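Local coordinates for uncharacterized protein (Streptococcus mutans, PDB 4R0J) that probably binds CRISPR precursor RNA and cleaves it into crRNA, as a Cas5 protein of subtype I-C, at residues 57-62 with 101-106; 129-134 with 148-153; 172-177 with 193-198; 64-69 with 163-168. All coordinates share one frame; numbering follows the deposited sequence. Where two conformers were deposited one is given.

Contact 1: 57-62 with 101-106; sequences FTNVIT and VKFHFI
Thr58 to Thr62 lie against Lys102 to Ile106 as neighbouring antiparallel strands, the second and third of a ferredoxin-like β-α-β-β-α-β unit. Two pairs carry reciprocal backbone hydrogen bonds, Thr58 with Ile106 and Val60 with His104, the latter including a bond of 2.7 Å from Val60 N to His104 O. Thr62 N adds a fifth, to Lys102 O.

On the side of Val60 and His104, the imidazole lies alongside the valine. With CG between the backbone N and the carbonyl carbon (chi1 63°), the His104 ring swings over its partner. Val60 CB then stands 3.8 Å from the ring centroid in an off-centre CH-pi contact. Thr62 CG2 approaches the edge of the same ring, 3.5 Å from His104 CE1. A water in the ring plane ties His104 ND1 to Thr62 OG1.

The face bearing Asn59, Ile61, Phe103 and Phe105 is buried beneath helices 41-51 and 120-132. The Phe57 and Phe105 rings meet obliquely here, their planes 37° apart and centroids 4.7 Å apart. Asn59 OD1 sits 3.6 Å from Phe105 CB and has no polar partner in the model, whereas Asn59 ND2 is held by Asp49 and the carbonyl of Tyr52. Strand 202-215 continues the sheet beyond 57-66, but pairing of β2 (57-66) with β3 (97-107) under two helices is characteristic of the ferredoxin-like fold of Cas5 proteins.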
# COMPACT_ATOMS: atom_id res chain seq x y z
N PHE A 57 6.80 11.38 10.86
CA PHE A 57 6.41 9.98 11.05
C PHE A 57 6.54 9.16 9.78
O PHE A 57 6.73 9.69 8.69
CB PHE A 57 4.99 9.89 11.65
CG PHE A 57 3.90 10.42 10.76
CD1 PHE A 57 3.34 9.62 9.77
CD2 PHE A 57 3.39 11.70 10.94
CE1 PHE A 57 2.33 10.10 8.95
CE2 PHE A 57 2.37 12.19 10.12
CZ PHE A 57 1.84 11.38 9.13
N THR A 58 6.48 7.84 9.96
CA THR A 58 6.58 6.90 8.87
C THR A 58 5.35 6.01 8.89
O THR A 58 5.06 5.35 9.89
CB THR A 58 7.83 6.02 9.02
OG1 THR A 58 9.01 6.84 9.00
CG2 THR A 58 7.90 4.98 7.88
N ASN A 59 4.62 5.99 7.77
CA ASN A 59 3.49 5.09 7.63
C ASN A 59 4.00 3.69 7.38
O ASN A 59 4.91 3.49 6.58
CB ASN A 59 2.58 5.53 6.49
CG ASN A 59 1.77 6.74 6.83
OD1 ASN A 59 1.29 6.88 7.96
ND2 ASN A 59 1.63 7.65 5.88
N VAL A 60 3.41 2.72 8.07
CA VAL A 60 3.83 1.33 7.99
C VAL A 60 2.61 0.51 7.61
O VAL A 60 1.68 0.39 8.38
CB VAL A 60 4.40 0.83 9.33
CG1 VAL A 60 4.86 -0.63 9.21
CG2 VAL A 60 5.56 1.72 9.78
N ILE A 61 2.63 -0.01 6.39
CA ILE A 61 1.52 -0.82 5.88
C ILE A 61 1.80 -2.25 6.30
O ILE A 61 2.85 -2.80 5.98
CB ILE A 61 1.44 -0.72 4.35
CG1 ILE A 61 0.93 0.67 3.91
CG2 ILE A 61 0.51 -1.78 3.79
CD1 ILE A 61 1.90 1.81 4.15
N THR A 62 0.88 -2.84 7.05
CA THR A 62 1.10 -4.21 7.53
C THR A 62 0.32 -5.31 6.79
O THR A 62 0.79 -6.45 6.74
CB THR A 62 0.86 -4.33 9.05
OG1 THR A 62 -0.50 -4.03 9.36
CG2 THR A 62 1.78 -3.37 9.81
N VAL A 101 -6.90 -1.78 3.54
CA VAL A 101 -5.52 -1.65 4.00
C VAL A 101 -5.47 -1.41 5.50
O VAL A 101 -6.21 -0.60 6.05
CB VAL A 101 -4.79 -0.50 3.29
CG1 VAL A 101 -3.35 -0.45 3.76
CG2 VAL A 101 -4.84 -0.72 1.78
N LYS A 102 -4.59 -2.16 6.17
CA LYS A 102 -4.34 -1.98 7.59
C LYS A 102 -2.95 -1.40 7.76
O LYS A 102 -1.96 -1.93 7.23
CB LYS A 102 -4.46 -3.33 8.32
CG LYS A 102 -4.11 -3.29 9.79
CD LYS A 102 -4.21 -4.69 10.42
CE LYS A 102 -3.70 -4.68 11.86
NZ LYS A 102 -3.73 -6.05 12.46
N PHE A 103 -2.86 -0.29 8.49
CA PHE A 103 -1.59 0.40 8.63
C PHE A 103 -1.54 1.18 9.93
O PHE A 103 -2.56 1.36 10.61
CB PHE A 103 -1.32 1.32 7.42
CG PHE A 103 -2.24 2.50 7.34
CD1 PHE A 103 -3.52 2.38 6.82
CD2 PHE A 103 -1.82 3.75 7.79
CE1 PHE A 103 -4.37 3.48 6.75
CE2 PHE A 103 -2.66 4.85 7.72
CZ PHE A 103 -3.93 4.72 7.19
N HIS A 104 -0.35 1.65 10.26
CA HIS A 104 -0.17 2.47 11.45
C HIS A 104 1.01 3.35 11.14
O HIS A 104 1.64 3.20 10.09
CB HIS A 104 0.12 1.60 12.68
CG HIS A 104 1.40 0.82 12.59
ND1 HIS A 104 1.46 -0.45 12.07
CD2 HIS A 104 2.67 1.13 12.97
CE1 HIS A 104 2.71 -0.89 12.13
NE2 HIS A 104 3.46 0.05 12.68
N PHE A 105 1.31 4.29 12.03
CA PHE A 105 2.54 5.06 11.88
C PHE A 105 3.41 5.01 13.12
O PHE A 105 2.94 4.69 14.22
CB PHE A 105 2.30 6.50 11.39
CG PHE A 105 1.47 7.36 12.31
CD1 PHE A 105 2.05 8.03 13.39
CD2 PHE A 105 0.12 7.57 12.05
CE1 PHE A 105 1.29 8.86 14.22
CE2 PHE A 105 -0.64 8.40 12.87
CZ PHE A 105 -0.06 9.05 13.96
N ILE A 106 4.69 5.27 12.91
CA ILE A 106 5.68 5.32 13.98
C ILE A 106 6.47 6.60 13.74
O ILE A 106 6.40 7.18 12.66
CB ILE A 106 6.63 4.12 13.90
CG1 ILE A 106 7.37 4.10 12.56
CG2 ILE A 106 5.85 2.78 14.10
CD1 ILE A 106 8.47 3.05 12.48
O HOH W 1 -0.85 -1.77 11.04
O HOH W 2 -0.93 -6.28 10.80

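Contact 2: 129-134 with 148-153; sequences RSIRKG and GLVDEI. With SO4 (sulfate ion), chain D.
Glu152 reaches from its strand across the last turn of helix 120-132, and its first side-chain atom, CB, presses on Ile131 CG2 at 3.5 Å. CG, anti to the backbone N (chi1 -169°), carries the chain onward past the same methyl, and the two side chains cross at about a right angle. At the tip, OE2 lies 4.1 Å from Ile131 CD1 and has a long, weak ion pair with Arg9. OE1 takes a salt-bridging hydrogen bond of 2.8 Å from Arg132 NE. NE meets OE1 on its syn side, somewhat out of the carboxylate plane, while OE1 lies close to the guanidinium plane, the two planes being nearly perpendicular (88°). Arg132 is modelled in two conformers, so the bridge may not be permanent; its NH1 also salt-bridges Glu128.

This is the second helix of the ferredoxin-like unit packing on its fourth strand, 147-152. Deeper in, Ile131 CG2 also meets Val150 CG1 at 4.2 Å. The helix ends in a Schellman motif at Gly134, whose positive phi (95°) turns the chain so that its CA lies 3.2 Å from Val150 O in a CA-H...O contact.

Two waters bridge the backbones: one donates to Arg132 O and accepts from Glu152 N, the other donates to Gly134 O and accepts from Val150 N. Farther out, Arg129 NE bonds a sulfate, probably from the crystallisation liquor, at 3.1 Å from its O2.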
# COMPACT_ATOMS: atom_id res chain seq x y z
N ARG A 129 -9.02 12.00 10.45
CA ARG A 129 -9.75 12.97 9.65
C ARG A 129 -9.41 12.83 8.16
O ARG A 129 -10.28 12.93 7.31
CB ARG A 129 -9.43 14.39 10.12
CG ARG A 129 -10.62 15.33 10.16
CD ARG A 129 -10.49 16.31 11.32
NE ARG A 129 -9.13 16.83 11.44
CZ ARG A 129 -8.52 17.07 12.60
NH1 ARG A 129 -9.14 16.83 13.75
NH2 ARG A 129 -7.28 17.54 12.61
N SER A 130 -8.13 12.58 7.87
CA SER A 130 -7.66 12.47 6.50
C SER A 130 -8.21 11.25 5.75
O SER A 130 -8.60 11.36 4.59
CB SER A 130 -6.13 12.46 6.46
OG SER A 130 -5.64 13.69 6.97
N ILE A 131 -8.25 10.09 6.41
CA ILE A 131 -8.86 8.93 5.80
C ILE A 131 -10.34 9.19 5.59
O ILE A 131 -10.90 8.88 4.54
CB ILE A 131 -8.70 7.67 6.67
CG1 ILE A 131 -7.22 7.41 7.01
CG2 ILE A 131 -9.33 6.45 5.98
CD1 ILE A 131 -7.04 6.34 8.09
N ARG A 132 -10.98 9.77 6.60
CA ARG A 132 -12.42 10.01 6.56
C ARG A 132 -12.84 10.89 5.38
O ARG A 132 -13.89 10.64 4.77
CB ARG A 132 -12.90 10.61 7.89
CG ARG A 132 -12.91 9.60 9.03
CD ARG A 132 -13.26 10.24 10.36
NE ARG A 132 -13.52 9.22 11.38
CZ ARG A 132 -13.82 9.50 12.65
NH1 ARG A 132 -13.90 10.76 13.05
NH2 ARG A 132 -14.04 8.51 13.51
N LYS A 133 -12.04 11.90 5.06
CA LYS A 133 -12.41 12.82 3.99
C LYS A 133 -11.93 12.37 2.61
O LYS A 133 -12.15 13.06 1.62
CB LYS A 133 -11.93 14.24 4.30
CG LYS A 133 -10.43 14.47 4.17
CD LYS A 133 -10.12 15.94 4.49
CE LYS A 133 -8.64 16.28 4.38
NZ LYS A 133 -8.40 17.72 4.72
N GLY A 134 -11.27 11.22 2.56
CA GLY A 134 -10.85 10.66 1.30
C GLY A 134 -9.41 11.01 0.95
O GLY A 134 -8.98 10.79 -0.17
N GLY A 148 -7.93 6.85 -7.42
CA GLY A 148 -8.46 5.97 -6.40
C GLY A 148 -9.40 6.74 -5.49
O GLY A 148 -9.31 7.96 -5.36
N LEU A 149 -10.33 6.02 -4.89
CA LEU A 149 -11.26 6.60 -3.94
C LEU A 149 -11.01 5.94 -2.60
O LEU A 149 -11.05 4.71 -2.48
CB LEU A 149 -12.69 6.34 -4.40
CG LEU A 149 -13.80 7.22 -3.83
CD1 LEU A 149 -13.60 8.66 -4.27
CD2 LEU A 149 -15.16 6.70 -4.30
N VAL A 150 -10.74 6.75 -1.59
CA VAL A 150 -10.43 6.26 -0.25
C VAL A 150 -11.55 6.59 0.70
O VAL A 150 -12.06 7.71 0.69
CB VAL A 150 -9.14 6.92 0.29
CG1 VAL A 150 -9.05 6.75 1.80
CG2 VAL A 150 -7.91 6.37 -0.40
N ASP A 151 -11.96 5.63 1.52
CA ASP A 151 -12.83 5.93 2.65
C ASP A 151 -12.42 5.13 3.89
O ASP A 151 -11.68 4.15 3.78
CB ASP A 151 -14.32 5.78 2.29
CG ASP A 151 -14.74 4.34 2.10
OD1 ASP A 151 -14.07 3.60 1.36
OD2 ASP A 151 -15.78 3.95 2.69
N GLU A 152 -12.85 5.57 5.06
CA GLU A 152 -12.46 4.88 6.29
C GLU A 152 -13.40 3.72 6.58
O GLU A 152 -14.61 3.83 6.39
CB GLU A 152 -12.41 5.84 7.49
CG GLU A 152 -11.74 5.21 8.73
CD GLU A 152 -11.61 6.17 9.91
OE1 GLU A 152 -12.65 6.71 10.35
OE2 GLU A 152 -10.47 6.37 10.39
N ILE A 153 -12.82 2.61 7.01
CA ILE A 153 -13.62 1.50 7.51
C ILE A 153 -13.21 1.18 8.94
O ILE A 153 -12.13 1.57 9.38
CB ILE A 153 -13.46 0.24 6.65
CG1 ILE A 153 -11.99 -0.13 6.52
CG2 ILE A 153 -14.08 0.46 5.28
CD1 ILE A 153 -11.75 -1.48 5.89
S SO4 D . -6.76 18.99 9.25
O1 SO4 D . -5.36 19.13 8.85
O2 SO4 D . -7.18 17.60 9.09
O3 SO4 D . -6.90 19.38 10.65
O4 SO4 D . -7.59 19.85 8.41
O HOH W 3 -14.82 7.83 5.07
O HOH W 4 -10.37 9.53 -2.12

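Contact 3: 172-177 with 193-198; sequences LGIMFH and FTKTVM
Met175, a selenomethionine, and Thr194 exchange both backbone hydrogen bonds of an antiparallel pair, Thr194 N reaching Met175 O at 2.8 Å and Met175 N reaching Thr194 O at 2.9 Å. Farther along, Leu172 N gives a bond of 2.8 Å to Thr196 O, but the return bond, from Thr196 N to Gly173 O, is weak and bent to 130° at the hydrogen. The positive phi of Gly173 accompanies this irregularity. Thr194 OG1 donates within its own strand to Lys195 O, at 2.9 Å and from above the carbonyl plane. Thr196 OG1 lies 3.2 Å from Thr194 O, though its proton is not settled, and Phe176 N is hydrogen-bonded to Tyr36 OH.

The edge of the Phe176 ring points at the face of Phe193 in a T-shaped pair (planes 81° apart), with CD1 of Phe176 4.0 Å from Phe193 CZ. Ile174 CD1 rests 3.5 Å from CG of Lys195.

Strands 169-179 and 191-199 form a hairpin at one side of the large sheet, 169-179 being outermost within the chain. Strand 202-215 follows on the inner side and supplies Lys206 O to His177 NE2, while Phe176 and His177 touch helix 41-51.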
# COMPACT_ATOMS: atom_id res chain seq x y z
N LEU A 172 1.46 -15.63 -5.34
CA LEU A 172 1.44 -14.61 -6.38
C LEU A 172 2.81 -14.36 -6.98
O LEU A 172 2.98 -13.50 -7.85
CB LEU A 172 0.86 -13.31 -5.81
CG LEU A 172 -0.61 -13.42 -5.40
CD1 LEU A 172 -1.10 -12.12 -4.78
CD2 LEU A 172 -1.47 -13.83 -6.59
N GLY A 173 3.79 -15.14 -6.54
CA GLY A 173 5.14 -15.07 -7.09
C GLY A 173 5.95 -13.95 -6.48
O GLY A 173 5.48 -13.23 -5.60
N ILE A 174 7.17 -13.80 -6.97
CA ILE A 174 8.05 -12.73 -6.50
C ILE A 174 7.55 -11.37 -6.99
O ILE A 174 7.23 -11.20 -8.16
CB ILE A 174 9.49 -12.96 -7.01
CG1 ILE A 174 10.02 -14.33 -6.56
CG2 ILE A 174 10.40 -11.81 -6.57
CD1 ILE A 174 10.10 -14.50 -5.06
N MSE A 175 7.46 -10.41 -6.07
CA MSE A 175 7.02 -9.08 -6.42
C MSE A 175 7.95 -8.02 -5.84
O MSE A 175 8.51 -8.19 -4.76
CB MSE A 175 5.59 -8.85 -5.92
CG MSE A 175 4.58 -9.78 -6.55
SE MSE A 175 2.75 -9.29 -6.06
CE MSE A 175 2.80 -7.40 -6.44
N PHE A 176 8.11 -6.93 -6.58
CA PHE A 176 8.80 -5.76 -6.03
C PHE A 176 8.20 -5.35 -4.69
O PHE A 176 6.98 -5.29 -4.54
CB PHE A 176 8.72 -4.60 -7.02
CG PHE A 176 9.45 -3.37 -6.57
CD1 PHE A 176 10.83 -3.32 -6.63
CD2 PHE A 176 8.76 -2.25 -6.10
CE1 PHE A 176 11.53 -2.16 -6.24
CE2 PHE A 176 9.45 -1.12 -5.70
CZ PHE A 176 10.84 -1.07 -5.77
N HIS A 177 9.08 -5.06 -3.74
CA HIS A 177 8.69 -4.60 -2.41
C HIS A 177 8.91 -3.09 -2.28
O HIS A 177 7.96 -2.32 -2.10
CB HIS A 177 9.54 -5.36 -1.38
CG HIS A 177 9.17 -5.11 0.05
ND1 HIS A 177 9.67 -4.05 0.77
CD2 HIS A 177 8.44 -5.85 0.92
CE1 HIS A 177 9.22 -4.12 2.02
NE2 HIS A 177 8.48 -5.21 2.13
N PHE A 193 12.75 -7.35 -3.26
CA PHE A 193 11.63 -8.12 -3.78
C PHE A 193 11.26 -9.20 -2.78
O PHE A 193 12.10 -9.67 -2.03
CB PHE A 193 11.98 -8.84 -5.09
CG PHE A 193 12.31 -7.92 -6.22
CD1 PHE A 193 13.51 -7.22 -6.25
CD2 PHE A 193 11.42 -7.76 -7.27
CE1 PHE A 193 13.82 -6.38 -7.30
CE2 PHE A 193 11.73 -6.90 -8.33
CZ PHE A 193 12.92 -6.23 -8.34
N THR A 194 10.00 -9.63 -2.83
CA THR A 194 9.50 -10.56 -1.83
C THR A 194 8.61 -11.63 -2.44
O THR A 194 7.84 -11.35 -3.37
CB THR A 194 8.68 -9.80 -0.75
OG1 THR A 194 8.23 -10.70 0.26
CG2 THR A 194 7.48 -9.09 -1.38
N LYS A 195 8.72 -12.85 -1.93
CA LYS A 195 7.72 -13.87 -2.20
C LYS A 195 6.40 -13.32 -1.70
O LYS A 195 6.33 -12.74 -0.62
CB LYS A 195 8.05 -15.16 -1.46
CG LYS A 195 9.31 -15.85 -1.92
CD LYS A 195 9.38 -17.25 -1.30
CE LYS A 195 10.65 -17.98 -1.71
NZ LYS A 195 10.64 -19.38 -1.19
N THR A 196 5.35 -13.47 -2.50
CA THR A 196 4.06 -12.88 -2.16
C THR A 196 2.98 -13.95 -2.09
O THR A 196 2.69 -14.59 -3.09
CB THR A 196 3.66 -11.83 -3.20
OG1 THR A 196 4.66 -10.80 -3.23
CG2 THR A 196 2.32 -11.21 -2.84
N VAL A 197 2.41 -14.15 -0.90
CA VAL A 197 1.36 -15.16 -0.72
C VAL A 197 0.08 -14.45 -0.27
O VAL A 197 0.10 -13.62 0.64
CB VAL A 197 1.77 -16.21 0.32
CG1 VAL A 197 0.61 -17.15 0.64
CG2 VAL A 197 3.00 -17.00 -0.16
N MSE A 198 -1.03 -14.77 -0.92
CA MSE A 198 -2.31 -14.20 -0.56
C MSE A 198 -3.15 -15.31 0.07
O MSE A 198 -3.52 -16.26 -0.59
CB MSE A 198 -3.01 -13.63 -1.80
CG MSE A 198 -4.38 -13.00 -1.52
SE MSE A 198 -5.15 -12.19 -3.13
CE MSE A 198 -5.28 -13.82 -4.23

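Contact 4: 64-69 with 163-168; sequences VKVVNQ and SYYNGV
Gln69 lies flat along one face of the Tyr164 ring, its CB over the centre at 3.6 Å from the centroid in a CH-pi contact. The two side chains run side by side and point the same way, with the amide plane stacked on the ring at 30°. Tyr164 CG is anti to its backbone N (chi1 178°), which extends the ring along the glutamine. At the edge of this ring is Tyr165 CE1. The Tyr165 ring in turn receives Tyr164 CD2 over the centre of one face, 3.5 Å above the plane. Carbonyl oxygens line the rim of Tyr165: Val66 O and Asn68 O both lie near its plane, Asn68 O being 3.5 Å from CE2. Its CD2 also packs against Val66 CG1 at 4.2 Å, and its hydroxyl is bonded to Ile70 N.

The loop before strand 169-179 is fastened to the end of strand 57-66. It contains a type I turn, Ser163 to Asn166, overlapping a type II turn, Tyr165 to Val168, with Gly167 in the third position. Ser163 OG is gripped by two bonds: it donates to Val66 O at 2.7 Å and accepts from Tyr165 N at 2.9 Å, the latter closing an ST turn. Tyr164 N adds an almost straight bond to Val67 O, 2.9 Å long with 177° at the hydrogen. Met198 of strand 191-199 packs against both Val66 and Tyr165, while Lys65 NZ bonds the carbonyl of Tyr158 and makes a cation-pi contact with its ring.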
# COMPACT_ATOMS: atom_id res chain seq x y z
N VAL A 64 -2.90 -6.04 3.46
CA VAL A 64 -3.93 -5.59 2.54
C VAL A 64 -4.86 -6.76 2.23
O VAL A 64 -4.42 -7.91 2.17
CB VAL A 64 -3.34 -5.00 1.22
CG1 VAL A 64 -2.54 -6.05 0.44
CG2 VAL A 64 -4.45 -4.43 0.35
N LYS A 65 -6.15 -6.47 2.09
CA LYS A 65 -7.09 -7.50 1.64
C LYS A 65 -7.55 -7.14 0.23
O LYS A 65 -7.94 -5.98 -0.04
CB LYS A 65 -8.27 -7.64 2.61
CG LYS A 65 -7.85 -8.14 3.98
CD LYS A 65 -9.05 -8.47 4.86
CE LYS A 65 -8.60 -8.97 6.22
NZ LYS A 65 -9.76 -9.19 7.13
N VAL A 66 -7.45 -8.11 -0.67
CA VAL A 66 -7.88 -7.97 -2.06
C VAL A 66 -9.32 -8.45 -2.12
O VAL A 66 -9.59 -9.63 -1.93
CB VAL A 66 -7.01 -8.84 -2.96
CG1 VAL A 66 -7.47 -8.77 -4.42
CG2 VAL A 66 -5.54 -8.43 -2.81
N VAL A 67 -10.24 -7.52 -2.32
CA VAL A 67 -11.66 -7.86 -2.18
C VAL A 67 -12.27 -8.48 -3.44
O VAL A 67 -13.08 -9.42 -3.37
CB VAL A 67 -12.47 -6.61 -1.81
CG1 VAL A 67 -13.97 -6.93 -1.80
CG2 VAL A 67 -12.01 -6.09 -0.44
N ASN A 68 -11.88 -7.94 -4.59
CA ASN A 68 -12.47 -8.35 -5.86
C ASN A 68 -11.60 -9.32 -6.64
O ASN A 68 -10.38 -9.29 -6.54
CB ASN A 68 -12.72 -7.13 -6.75
CG ASN A 68 -13.77 -6.21 -6.18
OD1 ASN A 68 -14.51 -6.58 -5.27
ND2 ASN A 68 -13.85 -5.00 -6.72
N GLN A 69 -12.26 -10.15 -7.45
CA GLN A 69 -11.58 -11.03 -8.39
C GLN A 69 -10.61 -10.19 -9.21
O GLN A 69 -10.96 -9.11 -9.69
CB GLN A 69 -12.58 -11.69 -9.33
CG GLN A 69 -11.90 -12.49 -10.42
CD GLN A 69 -12.87 -13.03 -11.45
OE1 GLN A 69 -13.86 -12.38 -11.77
NE2 GLN A 69 -12.59 -14.21 -11.96
N SER A 163 -14.08 -11.29 0.89
CA SER A 163 -13.19 -11.32 -0.26
C SER A 163 -13.50 -12.49 -1.21
O SER A 163 -13.78 -13.62 -0.78
CB SER A 163 -11.73 -11.39 0.19
OG SER A 163 -10.90 -11.77 -0.90
N TYR A 164 -13.42 -12.20 -2.51
CA TYR A 164 -13.54 -13.22 -3.54
C TYR A 164 -12.53 -14.35 -3.33
O TYR A 164 -12.77 -15.50 -3.74
CB TYR A 164 -13.34 -12.57 -4.91
CG TYR A 164 -13.39 -13.54 -6.08
CD1 TYR A 164 -14.59 -13.86 -6.68
CD2 TYR A 164 -12.23 -14.14 -6.56
CE1 TYR A 164 -14.65 -14.74 -7.76
CE2 TYR A 164 -12.27 -15.04 -7.63
CZ TYR A 164 -13.49 -15.34 -8.21
OH TYR A 164 -13.53 -16.22 -9.28
N TYR A 165 -11.42 -14.04 -2.66
CA TYR A 165 -10.34 -15.02 -2.46
C TYR A 165 -10.37 -15.71 -1.10
O TYR A 165 -9.49 -16.52 -0.77
CB TYR A 165 -8.97 -14.37 -2.77
CG TYR A 165 -8.85 -14.05 -4.24
CD1 TYR A 165 -8.69 -15.06 -5.18
CD2 TYR A 165 -8.95 -12.73 -4.71
CE1 TYR A 165 -8.61 -14.78 -6.53
CE2 TYR A 165 -8.87 -12.44 -6.07
CZ TYR A 165 -8.70 -13.46 -6.97
OH TYR A 165 -8.63 -13.21 -8.32
N ASN A 166 -11.41 -15.44 -0.32
CA ASN A 166 -11.59 -16.18 0.92
C ASN A 166 -11.76 -17.66 0.56
O ASN A 166 -12.52 -17.99 -0.34
CB ASN A 166 -12.82 -15.68 1.68
CG ASN A 166 -12.89 -16.23 3.09
OD1 ASN A 166 -11.88 -16.67 3.65
ND2 ASN A 166 -14.09 -16.22 3.68
N GLY A 167 -11.04 -18.54 1.26
CA GLY A 167 -11.17 -19.98 1.03
C GLY A 167 -9.94 -20.60 0.39
O GLY A 167 -9.71 -21.81 0.49
N VAL A 168 -9.14 -19.77 -0.27
CA VAL A 168 -7.93 -20.26 -0.91
C VAL A 168 -6.68 -19.47 -0.52
O VAL A 168 -6.74 -18.30 -0.11
CB VAL A 168 -8.04 -20.29 -2.46
CG1 VAL A 168 -9.13 -21.28 -2.90
CG2 VAL A 168 -8.29 -18.89 -3.02

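In the fold
All four contacts reach one large antiparallel sheet. Contact 1 joins two of its central strands and contact 2 sets a helix against another strand of the same unit; they meet where Phe103 CZ touches Ile131 CD1. Contact 4 takes over strand 57-66 where contact 1 leaves it, Val101 packing on Val64. Contact 3, on the other side of the chain's centre from contact 2, meets contact 4 through Met198. Backbone pairing dominates contacts 1 and 3, both with mostly buried residues. Contacts 2 and 4, nearer the surface, bury less area and rely on a salt bridge with bridging waters, and on a glutamine stacked on a tyrosine with an ST turn at a serine that also bonds across the contact, respectively.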